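Local coordinates for protein Beta/alpha-amylase (Paenibacillus polymyxa, PDB 3VOC) that hydrolyses alpha-1,4-glucosidic linkages in starch-type polysaccharides, removing maltose units through its beta-amylase domain, while its precursor also yields an alpha-amylase after secretion, at residues Lys153-Gly158 / Arg355-Asn360; Ala278-Leu283 / Asn306-Lys311; Lys25-Leu30 / Ala64-Glu69; Phe6-Met11 / Ser404-Tyr409. All blocks are in the same frame, centred on the assembly; numbering follows the deposited sequence.

Interaction 1 of 4, residues Lys153-Gly158 / Arg355-Asn360; sequences KIYLSG and RLNGEN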
loop_
_atom_site.group_PDB
_atom_site.type_symbol
_atom_site.label_atom_id
_atom_site.label_comp_id
_atom_site.label_asym_id
_atom_site.label_seq_id
_atom_site.Cartn_x
_atom_site.Cartn_y
_atom_site.Cartn_z
ATOM N N LYS A 153 -0.904 -6.763 -15.708
ATOM C CA LYS A 153 -1.452 -6.553 -14.373
ATOM C C LYS A 153 -1.294 -5.075 -14.063
ATOM O O LYS A 153 -0.352 -4.428 -14.545
ATOM C CB LYS A 153 -0.687 -7.420 -13.360
ATOM C CG LYS A 153 -1.220 -7.369 -11.942
ATOM C CD LYS A 153 -0.948 -8.678 -11.222
ATOM C CE LYS A 153 -1.993 -8.890 -10.102
ATOM N NZ LYS A 153 -1.952 -10.256 -9.517
ATOM N N ILE A 154 -2.221 -4.522 -13.289
ATOM C CA ILE A 154 -2.129 -3.112 -12.868
ATOM C C ILE A 154 -2.278 -3.016 -11.354
ATOM O O ILE A 154 -3.141 -3.691 -10.794
ATOM C CB ILE A 154 -3.229 -2.244 -13.548
ATOM C CG1 ILE A 154 -3.073 -2.303 -15.082
ATOM C CG2 ILE A 154 -3.172 -0.792 -13.034
ATOM C CD1 ILE A 154 -4.250 -1.731 -15.897
ATOM N N TYR A 155 -1.451 -2.183 -10.707
ATOM C CA TYR A 155 -1.583 -1.955 -9.261
ATOM C C TYR A 155 -2.216 -0.604 -8.958
ATOM O O TYR A 155 -2.006 0.376 -9.690
ATOM C CB TYR A 155 -0.227 -2.087 -8.522
ATOM C CG TYR A 155 0.314 -3.519 -8.475
ATOM C CD1 TYR A 155 -0.537 -4.608 -8.234
ATOM C CD2 TYR A 155 1.674 -3.787 -8.669
ATOM C CE1 TYR A 155 -0.049 -5.937 -8.211
ATOM C CE2 TYR A 155 2.174 -5.102 -8.633
ATOM C CZ TYR A 155 1.309 -6.174 -8.401
ATOM O OH TYR A 155 1.793 -7.485 -8.374
ATOM N N LEU A 156 -2.988 -0.556 -7.868
ATOM C CA LEU A 156 -3.522 0.700 -7.364
ATOM C C LEU A 156 -2.752 1.063 -6.112
ATOM O O LEU A 156 -2.210 0.169 -5.443
ATOM C CB LEU A 156 -4.997 0.543 -7.006
ATOM C CG LEU A 156 -5.891 -0.004 -8.115
ATOM C CD1 LEU A 156 -7.330 -0.040 -7.625
ATOM C CD2 LEU A 156 -5.750 0.790 -9.436
ATOM N N SER A 157 -2.728 2.358 -5.787
ATOM C CA SER A 157 -2.205 2.846 -4.522
ATOM C C SER A 157 -3.369 3.175 -3.573
ATOM O O SER A 157 -4.177 4.088 -3.830
ATOM C CB SER A 157 -1.331 4.085 -4.753
ATOM O OG SER A 157 -0.995 4.699 -3.523
ATOM N N GLY A 158 -3.457 2.426 -2.478
ATOM C CA GLY A 158 -4.543 2.609 -1.506
ATOM C C GLY A 158 -4.250 3.639 -0.426
ATOM O O GLY A 158 -5.087 3.880 0.438
ATOM N N ARG A 355 -6.038 -14.037 -4.738
ATOM C CA ARG A 355 -4.723 -14.242 -5.353
ATOM C C ARG A 355 -3.649 -13.418 -4.642
ATOM O O ARG A 355 -3.820 -12.208 -4.449
ATOM C CB ARG A 355 -4.756 -13.861 -6.827
ATOM C CG ARG A 355 -5.644 -14.784 -7.710
ATOM C CD ARG A 355 -5.886 -14.170 -9.076
ATOM N NE ARG A 355 -4.633 -13.807 -9.744
ATOM C CZ ARG A 355 -3.935 -14.620 -10.539
ATOM N NH1 ARG A 355 -4.352 -15.859 -10.783
ATOM N NH2 ARG A 355 -2.817 -14.192 -11.104
ATOM N N LEU A 356 -2.550 -14.078 -4.274
ATOM C CA LEU A 356 -1.424 -13.427 -3.607
ATOM C C LEU A 356 -0.252 -13.090 -4.526
ATOM O O LEU A 356 0.187 -13.909 -5.345
ATOM C CB LEU A 356 -0.893 -14.301 -2.479
ATOM C CG LEU A 356 -1.743 -14.436 -1.234
ATOM C CD1 LEU A 356 -1.375 -15.731 -0.550
ATOM C CD2 LEU A 356 -1.562 -13.230 -0.272
ATOM N N ASN A 357 0.255 -11.876 -4.344
ATOM C CA ASN A 357 1.539 -11.447 -4.912
ATOM C C ASN A 357 2.425 -10.938 -3.780
ATOM O O ASN A 357 1.922 -10.426 -2.778
ATOM C CB ASN A 357 1.321 -10.348 -5.958
ATOM C CG ASN A 357 0.473 -10.822 -7.139
ATOM O OD1 ASN A 357 -0.684 -10.423 -7.287
ATOM N ND2 ASN A 357 1.050 -11.680 -7.983
ATOM N N GLY A 358 3.737 -11.069 -3.936
ATOM C CA GLY A 358 4.670 -10.808 -2.839
ATOM C C GLY A 358 5.774 -9.824 -3.178
ATOM O O GLY A 358 6.075 -9.593 -4.354
ATOM N N GLU A 359 6.364 -9.236 -2.139
ATOM C CA GLU A 359 7.484 -8.304 -2.293
ATOM C C GLU A 359 8.366 -8.480 -1.084
ATOM O O GLU A 359 7.892 -8.930 -0.048
ATOM C CB GLU A 359 6.990 -6.862 -2.262
ATOM C CG GLU A 359 6.177 -6.453 -3.457
ATOM C CD GLU A 359 5.724 -5.013 -3.384
ATOM O OE1 GLU A 359 6.050 -4.313 -2.411
ATOM O OE2 GLU A 359 5.038 -4.584 -4.318
ATOM N N ASN A 360 9.636 -8.113 -1.208
ATOM C CA ASN A 360 10.493 -7.910 -0.028
ATOM C C ASN A 360 10.252 -6.503 0.512
ATOM O O ASN A 360 9.969 -5.574 -0.275
ATOM C CB ASN A 360 11.980 -8.078 -0.379
ATOM C CG ASN A 360 12.394 -7.236 -1.577
ATOM O OD1 ASN A 360 11.717 -7.244 -2.606
ATOM N ND2 ASN A 360 13.500 -6.500 -1.450
#
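Inside the eight-stranded TIM barrel, K153 and Y155 of strand 153-156 meet N357 of strand 356-359 across the interior, near the ends where these strands begin. K153 carries the polar link. With CG anti to the backbone N (chi1 -176°), the extended chain carries NZ into the interior, where N357 comes from the opposite direction, and NZ donates to OD1 of N357 at 2.6 Å. The C=O...N angle is 126°, and the donor lies somewhat out of the carbonyl plane. The same NZ forms a salt bridge with D318, whose carboxylate also binds NE of R355; this shared anion explains how K153 NZ can sit 4.3 Å from R355 NH2, at the edge of the guanidinium. A long, flexible lysine suits the place because it lets NZ reach both N357 and D318. Y155 adds a van der Waals contact, its OH 3.8 Å from CB of N357, with ring and amide planes 65° apart. A leucine in place of N357 would probably leave the buried ammonium of K153 without its amide acceptor. Strand 318-321 flanks the pair, with T320 against both Y155 and N357, while L356 points outward onto helix 338-352.

Interaction 2 of 4, residues Ala278-Leu283 / Asn306-Lys311; sequences AKISGL and NRLIQK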
loop_
_atom_site.group_PDB
_atom_site.type_symbol
_atom_site.label_atom_id
_atom_site.label_comp_id
_atom_site.label_asym_id
_atom_site.label_seq_id
_atom_site.Cartn_x
_atom_site.Cartn_y
_atom_site.Cartn_z
ATOM N N ALA A 278 -3.854 -4.368 -5.153
ATOM C CA ALA A 278 -3.490 -3.323 -4.205
ATOM C C ALA A 278 -2.700 -3.988 -3.081
ATOM O O ALA A 278 -2.640 -5.221 -3.001
ATOM C CB ALA A 278 -4.730 -2.598 -3.660
ATOM N N LYS A 279 -2.095 -3.172 -2.225
ATOM C CA LYS A 279 -1.132 -3.667 -1.247
ATOM C C LYS A 279 -1.549 -3.404 0.190
ATOM O O LYS A 279 -1.996 -2.304 0.539
ATOM C CB LYS A 279 0.240 -3.048 -1.507
ATOM C CG LYS A 279 0.659 -3.107 -2.992
ATOM C CD LYS A 279 2.063 -2.529 -3.281
ATOM C CE LYS A 279 2.417 -2.703 -4.774
ATOM N NZ LYS A 279 3.861 -2.406 -5.096
ATOM N N ILE A 280 -1.387 -4.433 1.019
ATOM C CA ILE A 280 -1.524 -4.282 2.459
ATOM C C ILE A 280 -0.118 -4.120 3.035
ATOM O O ILE A 280 0.810 -4.834 2.636
ATOM C CB ILE A 280 -2.287 -5.487 3.072
ATOM C CG1 ILE A 280 -3.761 -5.465 2.618
ATOM C CG2 ILE A 280 -2.202 -5.495 4.635
ATOM C CD1 ILE A 280 -4.599 -6.653 3.169
ATOM N N SER A 281 0.031 -3.158 3.944
ATOM C CA SER A 281 1.289 -2.863 4.602
ATOM C C SER A 281 1.708 -4.011 5.514
ATOM O O SER A 281 0.855 -4.657 6.132
ATOM C CB SER A 281 1.114 -1.605 5.461
ATOM O OG SER A 281 2.357 -1.149 5.980
ATOM N N GLY A 282 3.018 -4.215 5.643
ATOM C CA GLY A 282 3.553 -5.186 6.593
ATOM C C GLY A 282 3.975 -4.483 7.878
ATOM O O GLY A 282 5.125 -4.043 8.000
ATOM N N LEU A 283 3.051 -4.384 8.829
ATOM C CA LEU A 283 3.290 -3.626 10.055
ATOM C C LEU A 283 3.704 -4.615 11.148
ATOM O O LEU A 283 2.955 -4.898 12.089
ATOM C CB LEU A 283 2.051 -2.791 10.403
ATOM C CG LEU A 283 1.654 -1.765 9.315
ATOM C CD1 LEU A 283 0.301 -1.145 9.637
ATOM C CD2 LEU A 283 2.730 -0.651 9.219
ATOM N N ASN A 306 -9.280 -10.803 8.508
ATOM C CA ASN A 306 -10.277 -11.610 7.783
ATOM C C ASN A 306 -11.206 -10.675 7.005
ATOM O O ASN A 306 -11.491 -10.889 5.836
ATOM C CB ASN A 306 -11.111 -12.496 8.727
ATOM C CG ASN A 306 -10.347 -13.713 9.238
ATOM O OD1 ASN A 306 -9.756 -14.485 8.464
ATOM N ND2 ASN A 306 -10.387 -13.914 10.546
ATOM N N ARG A 307 -11.679 -9.631 7.677
ATOM C CA ARG A 307 -12.613 -8.711 7.061
ATOM C C ARG A 307 -11.940 -7.877 5.983
ATOM O O ARG A 307 -12.540 -7.604 4.956
ATOM C CB ARG A 307 -13.206 -7.778 8.105
ATOM C CG ARG A 307 -14.527 -7.173 7.679
ATOM C CD ARG A 307 -15.065 -6.318 8.807
ATOM N NE ARG A 307 -14.546 -4.953 8.723
ATOM C CZ ARG A 307 -14.594 -4.073 9.715
ATOM N NH1 ARG A 307 -15.080 -4.429 10.897
ATOM N NH2 ARG A 307 -14.146 -2.835 9.528
ATOM N N LEU A 308 -10.712 -7.441 6.242
ATOM C CA LEU A 308 -10.003 -6.596 5.282
ATOM C C LEU A 308 -9.757 -7.373 3.994
ATOM O O LEU A 308 -9.951 -6.844 2.889
ATOM C CB LEU A 308 -8.671 -6.119 5.872
ATOM C CG LEU A 308 -7.833 -5.171 4.990
ATOM C CD1 LEU A 308 -8.579 -3.867 4.681
ATOM C CD2 LEU A 308 -6.535 -4.846 5.680
ATOM N N ILE A 309 -9.342 -8.629 4.134
ATOM C CA ILE A 309 -9.003 -9.450 2.961
ATOM C C ILE A 309 -10.276 -9.846 2.226
ATOM O O ILE A 309 -10.286 -9.926 1.001
ATOM C CB ILE A 309 -8.054 -10.633 3.334
ATOM C CG1 ILE A 309 -6.687 -10.064 3.774
ATOM C CG2 ILE A 309 -7.799 -11.553 2.136
ATOM C CD1 ILE A 309 -5.808 -11.071 4.569
ATOM N N GLN A 310 -11.365 -10.044 2.976
ATOM C CA GLN A 310 -12.691 -10.204 2.360
ATOM C C GLN A 310 -13.060 -9.043 1.421
ATOM O O GLN A 310 -13.691 -9.266 0.374
ATOM C CB GLN A 310 -13.788 -10.393 3.417
ATOM C CG GLN A 310 -15.194 -10.665 2.803
ATOM C CD GLN A 310 -15.247 -11.906 1.930
ATOM O OE1 GLN A 310 -15.807 -11.886 0.810
ATOM N NE2 GLN A 310 -14.659 -12.995 2.423
ATOM N N LYS A 311 -12.676 -7.818 1.793
ATOM C CA LYS A 311 -12.951 -6.657 0.949
ATOM C C LYS A 311 -12.166 -6.712 -0.365
ATOM O O LYS A 311 -12.679 -6.286 -1.401
ATOM C CB LYS A 311 -12.697 -5.342 1.704
ATOM C CG LYS A 311 -13.193 -4.096 0.987
ATOM C CD LYS A 311 -14.719 -3.945 1.078
ATOM C CE LYS A 311 -15.195 -2.686 0.377
ATOM N NZ LYS A 311 -16.657 -2.804 0.067
#
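I280, next after K279 in the chain, points toward helix 305-315, where L308 and I309 receive it. Its CB directs the side chain outward from the barrel wall. CG1 follows, anti to the carbonyl carbon (chi1 -68°), and comes within 4.2 Å of CD2 of L308. The next bond is extended (chi2 179°), which carries CD1 out toward the helix. There CD1 reaches 3.6 Å from CD2 of L308 and 4.0 Å from its CG, the two side chains meeting tip to tip. On the following helical position I309 CG1 stands 4.0 Å from the same CD1 of I280, so one methyl is met by two consecutive helix residues. The CB of L308 points toward segment 278-283, whereas I309 leaves the helix at a slant and lends only its CG1 branch to this contact. The strand, the helix and the following strand 318-321 form a beta-alpha-beta crossover, the repeating unit of a TIM barrel, and a branched aliphatic residue suits the layer between strands and helices because it fills space without needing a polar partner. Y302 touches both I280 and L308, while L319 of strand 318-321 packs against I280 and I309. The polar groups beside I280 belong to the active-site side: K279, probably a substrate-binding residue, forms a salt bridge with E359, the probable proton acceptor, and S281 OG is hydrogen-bonded to E163, the predicted proton donor.

Interaction 3 of 4, residues Lys25-Leu30 / Ala64-Glu69; sequences KQLQTL and ANAVKE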
loop_
_atom_site.group_PDB
_atom_site.type_symbol
_atom_site.label_atom_id
_atom_site.label_comp_id
_atom_site.label_asym_id
_atom_site.label_seq_id
_atom_site.Cartn_x
_atom_site.Cartn_y
_atom_site.Cartn_z
ATOM N N LYS A 25 20.384 -0.951 -20.461
ATOM C CA LYS A 25 21.345 -2.018 -20.128
ATOM C C LYS A 25 20.843 -2.873 -18.959
ATOM O O LYS A 25 20.955 -4.111 -18.975
ATOM C CB LYS A 25 22.716 -1.435 -19.770
ATOM C CG LYS A 25 23.514 -0.930 -20.971
ATOM C CD LYS A 25 24.850 -0.303 -20.552
ATOM C CE LYS A 25 25.307 0.659 -21.626
ATOM N NZ LYS A 25 26.501 1.478 -21.251
ATOM N N GLN A 26 20.315 -2.206 -17.932
ATOM C CA GLN A 26 19.750 -2.921 -16.784
ATOM C C GLN A 26 18.581 -3.798 -17.209
ATOM O O GLN A 26 18.473 -4.951 -16.768
ATOM C CB GLN A 26 19.286 -1.962 -15.696
ATOM C CG GLN A 26 20.392 -1.245 -14.936
ATOM C CD GLN A 26 19.807 -0.273 -13.922
ATOM O OE1 GLN A 26 18.973 0.553 -14.272
ATOM N NE2 GLN A 26 20.205 -0.397 -12.663
ATOM N N LEU A 27 17.697 -3.248 -18.040
ATOM C CA LEU A 27 16.532 -4.000 -18.513
ATOM C C LEU A 27 16.946 -5.242 -19.292
ATOM O O LEU A 27 16.406 -6.320 -19.062
ATOM C CB LEU A 27 15.621 -3.113 -19.363
ATOM C CG LEU A 27 14.940 -1.939 -18.651
ATOM C CD1 LEU A 27 14.169 -1.113 -19.684
ATOM C CD2 LEU A 27 14.007 -2.456 -17.542
ATOM N N GLN A 28 17.908 -5.090 -20.204
ATOM C CA GLN A 28 18.395 -6.219 -21.009
ATOM C C GLN A 28 18.931 -7.348 -20.131
ATOM O O GLN A 28 18.608 -8.519 -20.336
ATOM C CB GLN A 28 19.493 -5.769 -21.975
ATOM C CG GLN A 28 19.013 -4.841 -23.049
ATOM C CD GLN A 28 20.141 -3.997 -23.640
ATOM O OE1 GLN A 28 21.330 -4.366 -23.582
ATOM N NE2 GLN A 28 19.770 -2.860 -24.220
ATOM N N THR A 29 19.751 -6.986 -19.153
ATOM C CA THR A 29 20.290 -7.960 -18.213
ATOM C C THR A 29 19.176 -8.684 -17.431
ATOM O O THR A 29 19.195 -9.908 -17.331
ATOM C CB THR A 29 21.334 -7.306 -17.287
ATOM O OG1 THR A 29 22.441 -6.853 -18.092
ATOM C CG2 THR A 29 21.851 -8.293 -16.246
ATOM N N LEU A 30 18.185 -7.942 -16.917
ATOM C CA LEU A 30 17.062 -8.594 -16.216
ATOM C C LEU A 30 16.330 -9.571 -17.128
ATOM O O LEU A 30 16.016 -10.692 -16.716
ATOM C CB LEU A 30 16.074 -7.573 -15.646
ATOM C CG LEU A 30 16.593 -6.705 -14.500
ATOM C CD1 LEU A 30 15.461 -5.827 -13.998
ATOM C CD2 LEU A 30 17.131 -7.549 -13.336
ATOM N N ALA A 64 7.768 3.058 -20.645
ATOM C CA ALA A 64 7.103 1.862 -21.142
ATOM C C ALA A 64 7.711 1.374 -22.455
ATOM O O ALA A 64 7.870 0.162 -22.654
ATOM C CB ALA A 64 5.581 2.076 -21.280
ATOM N N ASN A 65 8.050 2.314 -23.340
ATOM C CA ASN A 65 8.742 1.975 -24.598
ATOM C C ASN A 65 10.060 1.236 -24.369
ATOM O O ASN A 65 10.349 0.266 -25.058
ATOM C CB ASN A 65 9.020 3.231 -25.424
ATOM C CG ASN A 65 7.784 3.764 -26.113
ATOM O OD1 ASN A 65 6.750 3.104 -26.143
ATOM N ND2 ASN A 65 7.880 4.984 -26.659
ATOM N N ALA A 66 10.867 1.716 -23.418
ATOM C CA ALA A 66 12.142 1.063 -23.077
ATOM C C ALA A 66 11.908 -0.371 -22.562
ATOM O O ALA A 66 12.586 -1.333 -22.985
ATOM C CB ALA A 66 12.933 1.899 -22.052
ATOM N N VAL A 67 10.929 -0.513 -21.676
ATOM C CA VAL A 67 10.586 -1.825 -21.102
ATOM C C VAL A 67 10.141 -2.788 -22.224
ATOM O O VAL A 67 10.634 -3.917 -22.313
ATOM C CB VAL A 67 9.542 -1.702 -19.950
ATOM C CG1 VAL A 67 8.976 -3.081 -19.535
ATOM C CG2 VAL A 67 10.162 -0.997 -18.741
ATOM N N LYS A 68 9.252 -2.307 -23.095
ATOM C CA LYS A 68 8.773 -3.073 -24.256
ATOM C C LYS A 68 9.910 -3.496 -25.193
ATOM O O LYS A 68 9.977 -4.644 -25.622
ATOM C CB LYS A 68 7.785 -2.222 -25.057
ATOM C CG LYS A 68 7.245 -2.926 -26.287
ATOM C CD LYS A 68 6.293 -2.028 -27.044
ATOM C CE LYS A 68 5.750 -2.768 -28.246
ATOM N NZ LYS A 68 6.734 -2.770 -29.382
ATOM N N GLU A 69 10.802 -2.554 -25.495
ATOM C CA GLU A 69 11.928 -2.792 -26.400
ATOM C C GLU A 69 12.885 -3.863 -25.860
ATOM O O GLU A 69 13.471 -4.627 -26.639
ATOM C CB GLU A 69 12.648 -1.465 -26.708
ATOM C CG GLU A 69 13.966 -1.598 -27.493
ATOM C CD GLU A 69 14.751 -0.279 -27.583
ATOM O OE1 GLU A 69 14.958 0.386 -26.545
ATOM O OE2 GLU A 69 15.171 0.083 -28.706
#
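A66 opens the contact on helix 58-69, offering L27 of helix 20-32 both its methyl and its backbone. CD1 of L27 lies 4.0 Å from CB of A66 and comes slightly nearer, 3.7 Å, to the carbonyl O of that residue; the latter is a van der Waals touch, not a hydrogen bond. Alanine suits this position: its small side chain lets the leucine tip come down onto the helix backbone itself. One residue on, V67 continues the seat. Its backbone N is 3.9 Å from CD1 of L27, and CG2, the branch anti to the carbonyl carbon, stands 4.1 Å from it. A single leucine methyl is thus lodged against two successive residues, and the helices run close here, with 6.8 Å between the CA atoms of L27 and V67. L27 gains this reach because its CG is anti to its own carbonyl carbon (chi1 -65°) and the chain beyond is extended toward CD1. At E69 the character changes from apolar to charged: its OE1 forms a salt bridge with K24, just before segment 25-30, so an ionic link joins the same two helices at their exposed side. These are the first two long helices on the outside of the barrel. Behind the leucine, I38 of strand 37-43, the strand between them in the chain, touches L27 and L30, and W74 of strand 73-79 packs against A64 and V67.

Interaction 4 of 4, residues Phe6-Met11 / Ser404-Tyr409; sequences FQASVM and SGFKQY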
loop_
_atom_site.group_PDB
_atom_site.type_symbol
_atom_site.label_atom_id
_atom_site.label_comp_id
_atom_site.label_asym_id
_atom_site.label_seq_id
_atom_site.Cartn_x
_atom_site.Cartn_y
_atom_site.Cartn_z
ATOM N N PHE A 6 2.841 -18.291 -11.958
ATOM C CA PHE A 6 3.843 -17.491 -11.239
ATOM C C PHE A 6 4.839 -16.832 -12.181
ATOM O O PHE A 6 5.355 -17.485 -13.097
ATOM C CB PHE A 6 4.614 -18.358 -10.254
ATOM C CG PHE A 6 5.654 -17.607 -9.492
ATOM C CD1 PHE A 6 5.294 -16.830 -8.384
ATOM C CD2 PHE A 6 6.987 -17.643 -9.887
ATOM C CE1 PHE A 6 6.260 -16.123 -7.672
ATOM C CE2 PHE A 6 7.964 -16.924 -9.180
ATOM C CZ PHE A 6 7.593 -16.168 -8.066
ATOM N N GLN A 7 5.114 -15.549 -11.963
ATOM C CA GLN A 7 6.237 -14.894 -12.637
ATOM C C GLN A 7 7.002 -14.001 -11.666
ATOM O O GLN A 7 6.425 -13.508 -10.694
ATOM C CB GLN A 7 5.743 -14.032 -13.806
ATOM C CG GLN A 7 5.068 -14.784 -14.940
ATOM C CD GLN A 7 5.995 -15.730 -15.681
ATOM O OE1 GLN A 7 7.204 -15.569 -15.665
ATOM N NE2 GLN A 7 5.413 -16.727 -16.345
ATOM N N ALA A 8 8.285 -13.783 -11.951
ATOM C CA ALA A 8 9.127 -12.905 -11.135
ATOM C C ALA A 8 9.282 -11.560 -11.814
ATOM O O ALA A 8 9.680 -11.487 -12.978
ATOM C CB ALA A 8 10.494 -13.536 -10.894
ATOM N N SER A 9 8.975 -10.496 -11.079
ATOM C CA SER A 9 9.140 -9.139 -11.560
ATOM C C SER A 9 10.135 -8.385 -10.698
ATOM O O SER A 9 10.551 -8.867 -9.648
ATOM C CB SER A 9 7.794 -8.431 -11.532
ATOM O OG SER A 9 6.921 -9.097 -12.432
ATOM N N VAL A 10 10.522 -7.196 -11.153
ATOM C CA VAL A 10 11.493 -6.377 -10.437
ATOM C C VAL A 10 10.996 -4.932 -10.478
ATOM O O VAL A 10 10.540 -4.454 -11.536
ATOM C CB VAL A 10 12.889 -6.480 -11.087
ATOM C CG1 VAL A 10 13.887 -5.483 -10.440
ATOM C CG2 VAL A 10 13.441 -7.951 -11.010
ATOM N N MET A 11 11.063 -4.265 -9.326
ATOM C CA MET A 11 10.652 -2.870 -9.229
ATOM C C MET A 11 11.735 -1.995 -9.840
ATOM O O MET A 11 12.921 -2.197 -9.600
ATOM C CB MET A 11 10.382 -2.455 -7.776
ATOM C CG MET A 11 9.637 -1.103 -7.629
ATOM S SD MET A 11 8.818 -0.907 -6.015
ATOM C CE MET A 11 7.618 -2.220 -6.104
ATOM N N SER A 404 22.323 -13.898 -9.093
ATOM C CA SER A 404 22.399 -15.347 -9.210
ATOM C C SER A 404 21.421 -16.050 -8.248
ATOM O O SER A 404 20.629 -16.896 -8.677
ATOM C CB SER A 404 23.846 -15.823 -8.993
ATOM O OG SER A 404 23.894 -17.229 -9.127
ATOM N N GLY A 405 21.467 -15.691 -6.963
ATOM C CA GLY A 405 20.505 -16.209 -5.964
ATOM C C GLY A 405 19.046 -15.875 -6.282
ATOM O O GLY A 405 18.159 -16.726 -6.131
ATOM N N PHE A 406 18.784 -14.643 -6.714
ATOM C CA PHE A 406 17.423 -14.280 -7.098
ATOM C C PHE A 406 16.959 -15.216 -8.221
ATOM O O PHE A 406 15.864 -15.766 -8.170
ATOM C CB PHE A 406 17.314 -12.800 -7.525
ATOM C CG PHE A 406 15.904 -12.375 -7.892
ATOM C CD1 PHE A 406 14.863 -12.479 -6.960
ATOM C CD2 PHE A 406 15.619 -11.874 -9.164
ATOM C CE1 PHE A 406 13.546 -12.087 -7.289
ATOM C CE2 PHE A 406 14.299 -11.470 -9.513
ATOM C CZ PHE A 406 13.264 -11.582 -8.568
ATOM N N LYS A 407 17.821 -15.428 -9.209
ATOM C CA LYS A 407 17.493 -16.335 -10.301
ATOM C C LYS A 407 17.294 -17.781 -9.832
ATOM O O LYS A 407 16.338 -18.441 -10.231
ATOM C CB LYS A 407 18.557 -16.268 -11.394
ATOM C CG LYS A 407 18.089 -16.842 -12.724
ATOM C CD LYS A 407 19.224 -16.948 -13.724
ATOM C CE LYS A 407 18.799 -17.800 -14.885
ATOM N NZ LYS A 407 19.907 -17.823 -15.839
ATOM N N GLN A 408 18.190 -18.274 -8.988
ATOM C CA GLN A 408 18.134 -19.679 -8.548
ATOM C C GLN A 408 16.938 -19.981 -7.662
ATOM O O GLN A 408 16.337 -21.042 -7.768
ATOM C CB GLN A 408 19.424 -20.073 -7.823
ATOM C CG GLN A 408 20.629 -20.058 -8.752
ATOM C CD GLN A 408 21.673 -21.092 -8.406
ATOM O OE1 GLN A 408 21.360 -22.269 -8.188
ATOM N NE2 GLN A 408 22.931 -20.666 -8.373
ATOM N N TYR A 409 16.595 -19.051 -6.785
ATOM C CA TYR A 409 15.530 -19.293 -5.808
ATOM C C TYR A 409 14.146 -18.903 -6.302
ATOM O O TYR A 409 13.152 -19.574 -6.000
ATOM C CB TYR A 409 15.839 -18.546 -4.516
ATOM C CG TYR A 409 16.864 -19.254 -3.669
ATOM C CD1 TYR A 409 16.525 -20.417 -2.970
ATOM C CD2 TYR A 409 18.165 -18.764 -3.557
ATOM C CE1 TYR A 409 17.456 -21.091 -2.181
ATOM C CE2 TYR A 409 19.119 -19.432 -2.774
ATOM C CZ TYR A 409 18.750 -20.592 -2.090
ATOM O OH TYR A 409 19.667 -21.254 -1.305
#
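Helix-on-sheet packing brings F406 of helix 403-411 onto A8, S9 and V10 of strand 7-11, on the outer face of the barrel where the last helix covers the first strand. The contact is mainly apolar, has no hydrogen bond, and rests on one ring. F406 has its CG anti to the backbone N (chi1 -178°), a setting that sends the ring away from the helix and out toward the strand. Its far end does the touching: CE2 is 3.9 Å from CG2 of V10, and CZ is 4.1 Å from CB of A8. Between these two methyls CZ also approaches the backbone, 4.0 Å from the carbonyl O of S9. All three partners come in at a slant to the ring, and the side chains of V10 and F406 cross obliquely.

The residue types follow from the strand's two faces. A8 points its CB at the helix, the small alanine letting the ring approach the strand, while V10 leaves at an angle and meets the ring with CG2; S9 between them turns its hydroxyl-bearing side chain into the barrel, toward T39 and T385. A flat, bulky phenylalanine suits the helix because it can span the distance to the strand, the two axes approaching to 10.7 Å. The ring also touches F384 and L386 of strand 383-386, the two residues with which S9 makes backbone hydrogen bonds. The helix runs at 154° to strand 7-11; such roughly antiparallel covering helices are usual in a beta/alpha (TIM) barrel, and here the last one lies over the closure between strands 383-386 and 7-11.

In the fold
All four contacts belong to one beta/alpha barrel and are buried, apart from R355 at the margin of interaction 1, but they occupy different layers. Interaction 1 crosses the interior and is the polar one, built on charges and an amide. Interactions 2 and 4 fill the shell between strands and helices with aliphatic and aromatic groups, while interaction 3, farthest from the centre, joins two helices on the outside. Interactions 1, 2 and 4 share the barrel sheet, and the C-terminal parts of their strand segments come together at the active site, where the K279-E359 pair links interactions 1 and 2. Interaction 3 connects through L30, which packs on V10 of interaction 4.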